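Local structure of endoglucanase (Komagataeibacter sucrofermentans, 6VC5) at residues M40-A45 and L305-Y310; A103-K108 and L162-A167; D222-P227 and P274-V279; L230-M235 and Y310-Q315. The protein probably hydrolyses internal beta-1,4-glucosidic linkages in cellulose and related beta-glucans, as a member of glycosyl hydrolase family 8. All coordinates share one frame; numbering follows the deposited sequence. Where two conformers were deposited one is given.

Interaction 1. Residues M40-A45 and L305-Y310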
loop_
_atom_site.group_PDB
_atom_site.type_symbol
_atom_site.label_atom_id
_atom_site.label_comp_id
_atom_site.label_asym_id
_atom_site.label_seq_id
_atom_site.Cartn_x
_atom_site.Cartn_y
_atom_site.Cartn_z
ATOM N N MET A 40 4.437 10.775 -5.272
ATOM C CA MET A 40 3.614 11.876 -4.784
ATOM C C MET A 40 3.591 11.920 -3.257
ATOM O O MET A 40 3.729 12.989 -2.646
ATOM C CB MET A 40 2.209 11.721 -5.361
ATOM C CG MET A 40 2.137 11.996 -6.857
ATOM S SD MET A 40 0.507 11.517 -7.535
ATOM C CE MET A 40 -0.593 12.728 -6.709
ATOM N N LEU A 41 3.440 10.756 -2.617
ATOM C CA LEU A 41 3.376 10.734 -1.157
ATOM C C LEU A 41 4.700 11.175 -0.537
ATOM O O LEU A 41 4.721 11.946 0.435
ATOM C CB LEU A 41 2.998 9.330 -0.678
ATOM C CG LEU A 41 2.639 9.195 0.808
ATOM C CD1 LEU A 41 1.251 9.774 1.046
ATOM C CD2 LEU A 41 2.702 7.740 1.250
ATOM N N PHE A 42 5.821 10.654 -1.057
ATOM C CA PHE A 42 7.126 10.983 -0.485
ATOM C C PHE A 42 7.484 12.451 -0.713
ATOM O O PHE A 42 8.040 13.106 0.178
ATOM C CB PHE A 42 8.223 10.092 -1.075
ATOM C CG PHE A 42 8.004 8.600 -0.909
ATOM C CD1 PHE A 42 7.109 8.087 0.011
ATOM C CD2 PHE A 42 8.721 7.716 -1.703
ATOM C CE1 PHE A 42 6.924 6.701 0.141
ATOM C CE2 PHE A 42 8.545 6.345 -1.580
ATOM C CZ PHE A 42 7.634 5.842 -0.658
ATOM N N SER A 43 7.200 12.980 -1.911
ATOM C CA SER A 43 7.487 14.382 -2.194
ATOM C C SER A 43 6.598 15.315 -1.379
ATOM O O SER A 43 7.058 16.371 -0.933
ATOM C CB SER A 43 7.403 14.666 -3.700
ATOM O OG SER A 43 6.104 14.467 -4.208
ATOM N N ALA A 44 5.333 14.941 -1.159
ATOM C CA ALA A 44 4.477 15.745 -0.281
ATOM C C ALA A 44 5.003 15.748 1.152
ATOM O O ALA A 44 5.067 16.799 1.799
ATOM C CB ALA A 44 3.044 15.213 -0.320
ATOM N N ALA A 45 5.370 14.570 1.672
ATOM C CA ALA A 45 5.906 14.482 3.032
ATOM C C ALA A 45 7.213 15.258 3.171
ATOM O O ALA A 45 7.463 15.893 4.204
ATOM C CB ALA A 45 6.117 13.014 3.405
ATOM N N LEU A 305 9.548 0.658 0.400
ATOM C CA LEU A 305 9.024 0.177 1.677
ATOM C C LEU A 305 9.713 0.861 2.858
ATOM O O LEU A 305 9.061 1.210 3.854
ATOM C CB LEU A 305 9.171 -1.346 1.752
ATOM C CG LEU A 305 8.588 -2.047 2.980
ATOM C CD1 LEU A 305 7.089 -1.802 3.135
ATOM C CD2 LEU A 305 8.863 -3.541 2.867
ATOM N N THR A 306 11.029 1.065 2.759
ATOM C CA THR A 306 11.759 1.782 3.796
ATOM C C THR A 306 11.257 3.216 3.929
ATOM O O THR A 306 11.030 3.699 5.044
ATOM C CB THR A 306 13.252 1.734 3.466
ATOM O OG1 THR A 306 13.681 0.365 3.423
ATOM C CG2 THR A 306 14.080 2.477 4.533
ATOM N N MET A 307 11.031 3.903 2.801
ATOM C CA MET A 307 10.479 5.253 2.863
ATOM C C MET A 307 9.116 5.278 3.549
ATOM O O MET A 307 8.842 6.178 4.354
ATOM C CB MET A 307 10.352 5.855 1.465
ATOM C CG MET A 307 11.614 6.383 0.848
ATOM S SD MET A 307 12.305 7.910 1.567
ATOM C CE MET A 307 11.019 8.615 2.609
ATOM N N LEU A 308 8.247 4.310 3.236
ATOM C CA LEU A 308 6.951 4.222 3.906
ATOM C C LEU A 308 7.129 4.110 5.418
ATOM O O LEU A 308 6.374 4.712 6.196
ATOM C CB LEU A 308 6.211 2.998 3.379
ATOM C CG LEU A 308 5.357 2.958 2.115
ATOM C CD1 LEU A 308 4.142 3.889 2.119
ATOM C CD2 LEU A 308 6.227 3.173 0.865
ATOM N N ALA A 309 8.140 3.354 5.859
ATOM C CA ALA A 309 8.409 3.243 7.291
ATOM C C ALA A 309 8.851 4.570 7.913
ATOM O O ALA A 309 8.472 4.874 9.050
ATOM C CB ALA A 309 9.449 2.160 7.540
ATOM N N TYR A 310 9.682 5.349 7.206
ATOM C CA TYR A 310 10.060 6.681 7.680
ATOM C C TYR A 310 8.837 7.569 7.854
ATOM O O TYR A 310 8.728 8.302 8.844
ATOM C CB TYR A 310 11.023 7.354 6.695
ATOM C CG TYR A 310 12.476 7.010 6.909
ATOM C CD1 TYR A 310 13.261 7.739 7.803
ATOM C CD2 TYR A 310 13.066 5.967 6.222
ATOM C CE1 TYR A 310 14.591 7.422 8.008
ATOM C CE2 TYR A 310 14.398 5.642 6.418
ATOM C CZ TYR A 310 15.155 6.372 7.312
ATOM O OH TYR A 310 16.479 6.029 7.499
#

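Interaction 2. Residues A103-K108 and L162-A167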
loop_
_atom_site.group_PDB
_atom_site.type_symbol
_atom_site.label_atom_id
_atom_site.label_comp_id
_atom_site.label_asym_id
_atom_site.label_seq_id
_atom_site.Cartn_x
_atom_site.Cartn_y
_atom_site.Cartn_z
ATOM N N ALA A 103 -0.810 17.110 0.075
ATOM C CA ALA A 103 -0.310 18.247 -0.694
ATOM C C ALA A 103 -1.290 19.408 -0.656
ATOM O O ALA A 103 -0.884 20.573 -0.565
ATOM C CB ALA A 103 -0.059 17.809 -2.137
ATOM N N GLY A 104 -2.584 19.117 -0.750
ATOM C CA GLY A 104 -3.569 20.187 -0.737
ATOM C C GLY A 104 -3.620 20.884 0.603
ATOM O O GLY A 104 -3.822 22.101 0.671
ATOM N N LYS A 105 -3.394 20.137 1.678
ATOM C CA LYS A 105 -3.388 20.738 3.004
ATOM C C LYS A 105 -2.122 21.561 3.227
ATOM O O LYS A 105 -2.192 22.729 3.628
ATOM C CB LYS A 105 -3.564 19.635 4.050
ATOM C CG LYS A 105 -5.018 19.188 4.134
ATOM C CD LYS A 105 -5.237 17.893 4.898
ATOM C CE LYS A 105 -6.736 17.667 5.094
ATOM N NZ LYS A 105 -7.057 16.437 5.868
ATOM N N ARG A 106 -0.957 20.990 2.923
ATOM C CA ARG A 106 0.293 21.669 3.252
ATOM C C ARG A 106 0.556 22.882 2.363
ATOM O O ARG A 106 1.161 23.860 2.818
ATOM C CB ARG A 106 1.449 20.676 3.192
ATOM C CG ARG A 106 2.355 20.853 2.010
ATOM C CD ARG A 106 3.748 21.178 2.482
ATOM N NE ARG A 106 4.423 19.950 2.852
ATOM C CZ ARG A 106 5.503 19.870 3.616
ATOM N NH1 ARG A 106 6.014 18.679 3.886
ATOM N NH2 ARG A 106 6.079 20.961 4.102
ATOM N N TRP A 107 0.107 22.853 1.109
ATOM C CA TRP A 107 0.341 23.953 0.180
ATOM C C TRP A 107 -0.909 24.786 -0.072
ATOM O O TRP A 107 -0.886 25.682 -0.924
ATOM C CB TRP A 107 0.973 23.452 -1.125
ATOM C CG TRP A 107 2.362 22.865 -0.915
ATOM C CD1 TRP A 107 3.408 23.447 -0.253
ATOM C CD2 TRP A 107 2.837 21.585 -1.364
ATOM N NE1 TRP A 107 4.503 22.609 -0.266
ATOM C CE2 TRP A 107 4.177 21.463 -0.944
ATOM C CE3 TRP A 107 2.259 20.535 -2.093
ATOM C CZ2 TRP A 107 4.947 20.325 -1.212
ATOM C CZ3 TRP A 107 3.022 19.413 -2.361
ATOM C CH2 TRP A 107 4.354 19.318 -1.923
ATOM N N LYS A 108 -1.996 24.521 0.660
ATOM C CA LYS A 108 -3.217 25.336 0.606
ATOM C C LYS A 108 -3.837 25.331 -0.790
ATOM O O LYS A 108 -4.274 26.364 -1.300
ATOM C CB LYS A 108 -2.975 26.769 1.104
ATOM C CG LYS A 108 -2.309 26.841 2.478
ATOM C CD LYS A 108 -1.918 28.274 2.842
ATOM C CE LYS A 108 -0.673 28.711 2.088
ATOM N NZ LYS A 108 0.372 27.641 2.101
ATOM N N LEU A 162 -7.657 5.592 4.151
ATOM C CA LEU A 162 -9.066 5.455 4.516
ATOM C C LEU A 162 -9.444 6.433 5.619
ATOM O O LEU A 162 -10.540 7.003 5.599
ATOM C CB LEU A 162 -9.371 4.008 4.925
ATOM C CG LEU A 162 -9.083 2.930 3.877
ATOM C CD1 LEU A 162 -9.518 1.567 4.407
ATOM C CD2 LEU A 162 -9.777 3.246 2.575
ATOM N N MET A 163 -8.550 6.642 6.593
ATOM C CA MET A 163 -8.814 7.608 7.655
ATOM C C MET A 163 -8.907 9.018 7.086
ATOM O O MET A 163 -9.745 9.823 7.515
ATOM C CB MET A 163 -7.684 7.553 8.690
ATOM C CG MET A 163 -7.385 6.180 9.307
ATOM S SD MET A 163 -6.490 6.298 10.877
ATOM C CE MET A 163 -4.897 6.918 10.417
ATOM N N GLN A 164 -8.038 9.340 6.124
ATOM C CA GLN A 164 -8.101 10.649 5.488
ATOM C C GLN A 164 -9.413 10.831 4.737
ATOM O O GLN A 164 -10.005 11.916 4.756
ATOM C CB GLN A 164 -6.915 10.817 4.535
ATOM C CG GLN A 164 -6.877 12.153 3.828
ATOM C CD GLN A 164 -6.630 13.311 4.772
ATOM O OE1 GLN A 164 -7.366 14.301 4.767
ATOM N NE2 GLN A 164 -5.595 13.198 5.588
ATOM N N ALA A 165 -9.879 9.781 4.052
ATOM C CA ALA A 165 -11.141 9.882 3.324
ATOM C C ALA A 165 -12.295 10.192 4.273
ATOM O O ALA A 165 -13.173 11.006 3.955
ATOM C CB ALA A 165 -11.396 8.582 2.562
ATOM N N PHE A 166 -12.303 9.568 5.450
ATOM C CA PHE A 166 -13.338 9.883 6.433
ATOM C C PHE A 166 -13.211 11.313 6.944
ATOM O O PHE A 166 -14.224 12.003 7.134
ATOM C CB PHE A 166 -13.291 8.908 7.606
ATOM C CG PHE A 166 -14.337 9.194 8.642
ATOM C CD1 PHE A 166 -15.673 8.977 8.348
ATOM C CD2 PHE A 166 -13.992 9.709 9.881
ATOM C CE1 PHE A 166 -16.663 9.256 9.283
ATOM C CE2 PHE A 166 -14.976 9.993 10.825
ATOM C CZ PHE A 166 -16.308 9.764 10.516
ATOM N N ALA A 167 -11.982 11.765 7.199
ATOM C CA ALA A 167 -11.775 13.136 7.657
ATOM C C ALA A 167 -12.271 14.163 6.643
ATOM O O ALA A 167 -12.774 15.224 7.034
ATOM C CB ALA A 167 -10.295 13.353 7.975
#

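Interaction 3. Residues D222-P227 and P274-V279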
loop_
_atom_site.group_PDB
_atom_site.type_symbol
_atom_site.label_atom_id
_atom_site.label_comp_id
_atom_site.label_asym_id
_atom_site.label_seq_id
_atom_site.Cartn_x
_atom_site.Cartn_y
_atom_site.Cartn_z
ATOM N N ASP A 222 3.547 -8.466 -0.551
ATOM C CA ASP A 222 2.342 -7.671 -0.340
ATOM C C ASP A 222 1.978 -7.556 1.145
ATOM O O ASP A 222 1.838 -6.477 1.683
ATOM C CB ASP A 222 1.136 -8.320 -1.043
ATOM C CG ASP A 222 1.212 -8.292 -2.573
ATOM O OD1 ASP A 222 1.915 -9.138 -3.151
ATOM O OD2 ASP A 222 0.515 -7.488 -3.200
ATOM N N ALA A 223 1.895 -8.704 1.801
ATOM C CA ALA A 223 1.374 -8.784 3.150
ATOM C C ALA A 223 2.227 -8.058 4.178
ATOM O O ALA A 223 1.744 -7.692 5.202
ATOM C CB ALA A 223 1.120 -10.227 3.568
ATOM N N ILE A 224 3.475 -7.806 3.845
ATOM C CA ILE A 224 4.371 -7.197 4.801
ATOM C C ILE A 224 3.960 -5.752 4.957
ATOM O O ILE A 224 4.151 -5.219 6.032
ATOM C CB ILE A 224 5.827 -7.199 4.250
ATOM C CG1 ILE A 224 6.832 -6.616 5.246
ATOM C CG2 ILE A 224 5.907 -6.387 2.967
ATOM C CD1 ILE A 224 6.979 -7.465 6.479
ATOM N N ARG A 225 3.153 -5.153 4.121
ATOM C CA ARG A 225 2.597 -3.856 4.429
ATOM C C ARG A 225 1.541 -3.833 5.530
ATOM O O ARG A 225 1.220 -2.797 6.032
ATOM C CB ARG A 225 2.164 -3.128 3.162
ATOM C CG ARG A 225 3.363 -2.726 2.310
ATOM C CD ARG A 225 3.045 -1.757 1.188
ATOM N NE ARG A 225 3.948 -2.001 0.061
ATOM C CZ ARG A 225 5.019 -1.271 -0.264
ATOM N NH1 ARG A 225 5.745 -1.624 -1.278
ATOM N NH2 ARG A 225 5.356 -0.189 0.401
ATOM N N VAL A 226 0.885 -4.956 5.741
ATOM C CA VAL A 226 -0.239 -4.979 6.675
ATOM C C VAL A 226 0.123 -4.512 8.086
ATOM O O VAL A 226 -0.487 -3.593 8.591
ATOM C CB VAL A 226 -0.954 -6.353 6.699
ATOM C CG1 VAL A 226 -1.991 -6.410 7.816
ATOM C CG2 VAL A 226 -1.623 -6.594 5.353
ATOM N N PRO A 227 1.100 -5.138 8.720
ATOM C CA PRO A 227 1.467 -4.641 10.054
ATOM C C PRO A 227 1.896 -3.178 10.038
ATOM O O PRO A 227 1.605 -2.448 10.992
ATOM C CB PRO A 227 2.596 -5.594 10.491
ATOM C CG PRO A 227 3.112 -6.200 9.202
ATOM C CD PRO A 227 1.897 -6.318 8.334
ATOM N N PRO A 274 16.070 -4.964 3.221
ATOM C CA PRO A 274 16.008 -4.099 4.414
ATOM C C PRO A 274 14.657 -3.466 4.670
ATOM O O PRO A 274 14.369 -3.125 5.825
ATOM C CB PRO A 274 17.065 -3.022 4.127
ATOM C CG PRO A 274 18.008 -3.655 3.174
ATOM C CD PRO A 274 17.225 -4.645 2.362
ATOM N N GLY A 275 13.821 -3.276 3.650
ATOM C CA GLY A 275 12.497 -2.738 3.914
ATOM C C GLY A 275 11.683 -3.581 4.880
ATOM O O GLY A 275 10.865 -3.048 5.645
ATOM N N TYR A 276 11.861 -4.913 4.861
ATOM C CA TYR A 276 11.136 -5.711 5.849
ATOM C C TYR A 276 11.636 -5.418 7.254
ATOM O O TYR A 276 10.862 -5.443 8.216
ATOM C CB TYR A 276 11.344 -7.207 5.629
ATOM C CG TYR A 276 10.533 -7.876 4.563
ATOM C CD1 TYR A 276 10.279 -7.265 3.338
ATOM C CD2 TYR A 276 10.064 -9.171 4.756
ATOM C CE1 TYR A 276 9.558 -7.934 2.338
ATOM C CE2 TYR A 276 9.350 -9.847 3.762
ATOM C CZ TYR A 276 9.106 -9.225 2.559
ATOM O OH TYR A 276 8.407 -9.883 1.570
ATOM N N LEU A 277 12.944 -5.223 7.399
ATOM C CA LEU A 277 13.488 -4.876 8.704
ATOM C C LEU A 277 12.925 -3.549 9.185
ATOM O O LEU A 277 12.659 -3.381 10.380
ATOM C CB LEU A 277 15.016 -4.831 8.626
ATOM C CG LEU A 277 15.799 -4.415 9.862
ATOM C CD1 LEU A 277 15.563 -5.388 10.983
ATOM C CD2 LEU A 277 17.271 -4.352 9.517
ATOM N N ALA A 278 12.728 -2.599 8.264
ATOM C CA ALA A 278 12.084 -1.342 8.631
ATOM C C ALA A 278 10.687 -1.580 9.196
ATOM O O ALA A 278 10.328 -1.027 10.241
ATOM C CB ALA A 278 12.025 -0.423 7.415
ATOM N N VAL A 279 9.884 -2.418 8.529
ATOM C CA VAL A 279 8.551 -2.749 9.037
ATOM C C VAL A 279 8.631 -3.446 10.395
ATOM O O VAL A 279 7.889 -3.107 11.326
ATOM C CB VAL A 279 7.798 -3.606 8.005
ATOM C CG1 VAL A 279 6.464 -4.055 8.589
ATOM C CG2 VAL A 279 7.564 -2.808 6.714
#

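Interaction 4. Residues L230-M235 and Y310-Q315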
loop_
_atom_site.group_PDB
_atom_site.type_symbol
_atom_site.label_atom_id
_atom_site.label_comp_id
_atom_site.label_asym_id
_atom_site.label_seq_id
_atom_site.Cartn_x
_atom_site.Cartn_y
_atom_site.Cartn_z
ATOM N N LEU A 230 -1.399 -0.972 9.796
ATOM C CA LEU A 230 -2.141 -1.062 11.053
ATOM C C LEU A 230 -1.445 -0.278 12.156
ATOM O O LEU A 230 -2.100 0.442 12.922
ATOM C CB LEU A 230 -2.291 -2.521 11.473
ATOM C CG LEU A 230 -3.216 -3.379 10.614
ATOM C CD1 LEU A 230 -3.199 -4.823 11.129
ATOM C CD2 LEU A 230 -4.622 -2.813 10.610
ATOM N N SER A 231 -0.120 -0.397 12.250
ATOM C CA SER A 231 0.616 0.373 13.253
ATOM C C SER A 231 0.492 1.870 12.989
ATOM O O SER A 231 0.203 2.657 13.901
ATOM C CB SER A 231 2.082 -0.050 13.258
ATOM O OG SER A 231 2.778 0.635 14.284
ATOM N N TRP A 232 0.692 2.274 11.735
ATOM C CA TRP A 232 0.654 3.685 11.358
ATOM C C TRP A 232 -0.693 4.314 11.708
ATOM O O TRP A 232 -0.750 5.438 12.225
ATOM C CB TRP A 232 0.921 3.726 9.854
ATOM C CG TRP A 232 1.033 5.036 9.144
ATOM C CD1 TRP A 232 0.770 6.289 9.623
ATOM C CD2 TRP A 232 1.428 5.197 7.784
ATOM N NE1 TRP A 232 0.990 7.228 8.627
ATOM C CE2 TRP A 232 1.391 6.573 7.490
ATOM C CE3 TRP A 232 1.822 4.301 6.784
ATOM C CZ2 TRP A 232 1.723 7.074 6.230
ATOM C CZ3 TRP A 232 2.148 4.795 5.538
ATOM C CH2 TRP A 232 2.104 6.172 5.273
ATOM N N ALA A 233 -1.782 3.585 11.483
ATOM C CA ALA A 233 -3.130 4.064 11.768
ATOM C C ALA A 233 -3.573 3.845 13.214
ATOM O O ALA A 233 -4.733 4.139 13.533
ATOM C CB ALA A 233 -4.129 3.393 10.824
ATOM N N HIS A 234 -2.703 3.330 14.087
ATOM C CA HIS A 234 -3.036 3.072 15.496
ATOM C C HIS A 234 -4.163 2.051 15.639
ATOM O O HIS A 234 -4.995 2.133 16.549
ATOM C CB HIS A 234 -3.328 4.368 16.257
ATOM C CG HIS A 234 -2.282 5.422 16.066
ATOM N ND1 HIS A 234 -1.001 5.296 16.558
ATOM C CD2 HIS A 234 -2.323 6.611 15.421
ATOM C CE1 HIS A 234 -0.300 6.369 16.236
ATOM N NE2 HIS A 234 -1.079 7.183 15.545
ATOM N N MET A 235 -4.176 1.069 14.739
ATOM C CA MET A 235 -5.190 0.025 14.719
ATOM C C MET A 235 -4.630 -1.350 15.044
ATOM O O MET A 235 -5.385 -2.330 14.994
ATOM C CB MET A 235 -5.878 -0.049 13.345
ATOM C CG MET A 235 -6.719 1.168 12.950
ATOM S SD MET A 235 -7.247 1.082 11.196
ATOM C CE MET A 235 -8.028 2.676 11.000
ATOM N N TYR A 310 9.682 5.349 7.206
ATOM C CA TYR A 310 10.060 6.681 7.680
ATOM C C TYR A 310 8.837 7.569 7.854
ATOM O O TYR A 310 8.728 8.302 8.844
ATOM C CB TYR A 310 11.023 7.354 6.695
ATOM C CG TYR A 310 12.476 7.010 6.909
ATOM C CD1 TYR A 310 13.261 7.739 7.803
ATOM C CD2 TYR A 310 13.066 5.967 6.222
ATOM C CE1 TYR A 310 14.591 7.422 8.008
ATOM C CE2 TYR A 310 14.398 5.642 6.418
ATOM C CZ TYR A 310 15.155 6.372 7.312
ATOM O OH TYR A 310 16.479 6.029 7.499
ATOM N N ILE A 311 7.905 7.506 6.901
ATOM C CA ILE A 311 6.703 8.334 6.963
ATOM C C ILE A 311 5.821 7.897 8.123
ATOM O O ILE A 311 5.281 8.735 8.863
ATOM C CB ILE A 311 5.987 8.334 5.599
ATOM C CG1 ILE A 311 6.878 9.036 4.575
ATOM C CG2 ILE A 311 4.623 9.036 5.685
ATOM C CD1 ILE A 311 6.391 8.945 3.164
ATOM N N ALA A 312 5.690 6.582 8.325
ATOM C CA ALA A 312 4.899 6.069 9.438
ATOM C C ALA A 312 5.516 6.420 10.794
ATOM O O ALA A 312 4.787 6.770 11.734
ATOM C CB ALA A 312 4.733 4.553 9.292
ATOM N N ARG A 313 6.839 6.327 10.917
ATOM C CA ARG A 313 7.487 6.660 12.180
ATOM C C ARG A 313 7.224 8.111 12.570
ATOM O O ARG A 313 7.006 8.413 13.752
ATOM C CB ARG A 313 8.989 6.407 12.077
ATOM C CG ARG A 313 9.726 6.550 13.398
ATOM C CD ARG A 313 11.225 6.310 13.227
ATOM N NE ARG A 313 11.857 7.329 12.392
ATOM C CZ ARG A 313 13.164 7.403 12.157
ATOM N NH1 ARG A 313 13.990 6.516 12.701
ATOM N NH2 ARG A 313 13.645 8.363 11.384
ATOM N N ASN A 314 7.259 9.021 11.595
ATOM C CA ASN A 314 6.927 10.430 11.807
ATOM C C ASN A 314 7.726 11.052 12.957
ATOM O O ASN A 314 7.182 11.701 13.855
ATOM C CB ASN A 314 5.424 10.608 11.993
ATOM C CG ASN A 314 5.001 12.059 11.914
ATOM O OD1 ASN A 314 5.725 12.895 11.358
ATOM N ND2 ASN A 314 3.845 12.369 12.478
ATOM N N GLN A 315 9.042 10.859 12.915
ATOM C CA GLN A 315 9.914 11.387 13.959
ATOM C C GLN A 315 9.799 12.899 14.075
ATOM O O GLN A 315 9.902 13.439 15.183
ATOM C CB GLN A 315 11.367 10.995 13.686
ATOM C CG GLN A 315 12.238 10.974 14.933
ATOM C CD GLN A 315 13.585 10.309 14.701
ATOM O OE1 GLN A 315 14.426 10.826 13.965
ATOM N NE2 GLN A 315 13.786 9.145 15.316
#

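Interaction 1. Residues M40-A45 and L305-Y310
The Phe42 ring meets Met307 across one face and Leu308 at its edge, inside the helical (alpha/alpha) barrel expected of a family 8 glycosidase. Over that face sits CB of Met307, 3.6 Å from the Phe42 ring centroid and displaced toward the rim, so that its hydrogens make a CH-pi contact. Leu308 approaches within the ring plane instead, its CD2 lying 3.4 Å from Phe42 CZ. The leading end of the phenylalanine is thus held by two neighbours in sequence, one above and one in front. The segments 40-45 and 305-310 run at 38° to each other, with local axes 10.8 Å apart, a separation that an aromatic ring is long enough to bridge. Met307 bends at chi2 and chi3, and its SD stays 5.1 Å from the Phe42 ring centroid as a looser Met-aromatic contact. An unbranched thioether suits this place because its flexible chain lets CB and CG rest on the face while SD stands farther above it; one branch of the leucine, CD2, abuts the rim in the ring plane. Phe11 of helix 4-15 makes an edge-to-face ring contact with Phe42. Beside the ring, Leu41 CD2 reaches Leu308 CD1 at 4.2 Å.

Interaction 2. Residues A103-K108 and L162-A167
A single polar link near the protein surface joins Lys105, in the last turn of helix 90-106, to Gln164 in the middle of helix 159-169. Both helices belong to the helical scaffold that family 8 enzymes build as an (alpha/alpha) barrel, and at this point their backbones are well separated: the nearest CA atoms, those of Lys105 and Gln164, are 11.4 Å apart. Two long side chains coming from opposite directions span the distance. Lysine suits the place because its chain, extended beyond CG, carries the ammonium group far from its own helix; the amide of glutamine offers a neutral carbonyl oxygen to receive it. Gln164 leaves with CG opposite its backbone N (chi1 -179°) and then bends at chi2 (66°), which brings its amide end to the lysine. The remainder of its side chain packs against Leu98, Ala101 and Trp102 of helix 90-106 and Tyr120 of helix 110-126, while Lys105 also touches Ile113 of the latter. With an alanine in place of Lys105 the NZ donor is gone, and the Gln164 amide end is likely to turn more freely. The pair buries only 84 Å² between the segments, consistent with a bridge of side-chain ends rather than close helix packing. The hydrogen bond runs from Lys105 NZ to Gln164 OE1, at a modelled separation of 2.4 Å, so short that its exact length is doubtful.

Interaction 3. Residues D222-P227 and P274-V279
Ile224 sends CG1 out opposite its backbone N (chi1 -178°), and Tyr276 swings CG to the side of its own N (chi1 -80°), which together bring the isoleucine over the face of the phenol ring. CG1 of Ile224 stands above the ring centre, 3.9 Å from the centroid of Tyr276 and 10° off the normal, a well-centred CH-pi contact. Ile224 CD1 continues over the ring toward Tyr276 CD2 and lies 4.0 Å from Val279 CG1. A branched aliphatic chain suits this spot because it can lie on an aromatic face and touch a second residue as well. The contact joins the segment 222-227, with its type I turn from Asp222 to Arg225 leading toward helix 225-232, to helix 274-282 in the helical core of the family 8 fold. The hydroxyl of Tyr276 is hydrogen-bonded to the backbone oxygen of Gly258, which helps to fix the ring beneath Ile224. A serine in place of Tyr276 would probably open a gap under Ile224 and leave the Gly258 oxygen without its phenol partner. One turn on, Val279 CG1 lies 3.6 Å from the carbonyl oxygen of Ile224. The apolar side chains of Val279 and Pro227 meet at about a right angle, with Val279 CG1 4.0 Å from Pro227 CG.

Interaction 4. Residues L230-M235 and Y310-Q315
Trp232 lays its indole against Ala312 and Ile311 where helices 225-232 and 300-313 both come to their ends, and this patch is the close-packed part of the contact. CA of Ala312 is 3.9 Å from the centroid of the five-membered ring of Trp232 and only 6° off its normal, a CH-pi contact directly over the face. The methyl group of Ala312, CB, covers the same face nearer the ring junction, 3.7 Å from Trp232 CD2. Alanine suits the position because its single methyl lets the indole lie close to the backbone; the CA atoms of Trp232 and Ala312 are just 5.2 Å apart. The shortest approach is farther along the indole, where Ile311 CG2 comes within 3.5 Å of Trp232 CZ2, approaching obliquely, the two side chains lying side by side and pointing the same way. With CG opposite the backbone N of Trp232, chi1 of -176° carries the indole over to helix 300-313, where its five-membered ring meets Ala312 and its six-membered ring Ile311. Pro160 of helix 159-169 touches the indole too.

The looser side begins where the helices stop. His234, at positive phi, closes its helix in a Schellman motif, with Met235 N bonded to Leu230 O at 2.8 Å, and it is exposed. Asn314 likewise leaves its helix with positive phi, and its OD1 accepts a hydrogen bond from Leu318 N; Gln315 beyond it is exposed. His234, Asn314 and Gln315 thus lie at or just beyond the helix ends, whereas the contact between the segments rests on dispersion and CH-pi attraction, which depend on the fit of a flat indole to the CA and methyl of Ala312 and to the CG2 methyl of Ile311.

Interactions 1 and 4 share helix 300-313 and lie about 11 Å apart between centres, with Ile311 CD1 touching Phe42 CD1 at 3.3 Å. Interactions 3 and 4 share helix 225-232, their centres about 12 Å apart. Interaction 2 is more peripheral, its centre about 24 Å from that of interaction 3, but meets interaction 1 where Arg106 NH1 probably bonds to Ala44 O, and interaction 4 through Met163 against Ala233. Along the chain, interactions 2 and 3 follow one another inside the loop closed by interaction 1, while interaction 4 crosses both 1 and 3. Early and late helices are thereby tied together, which fits a closed helical barrel.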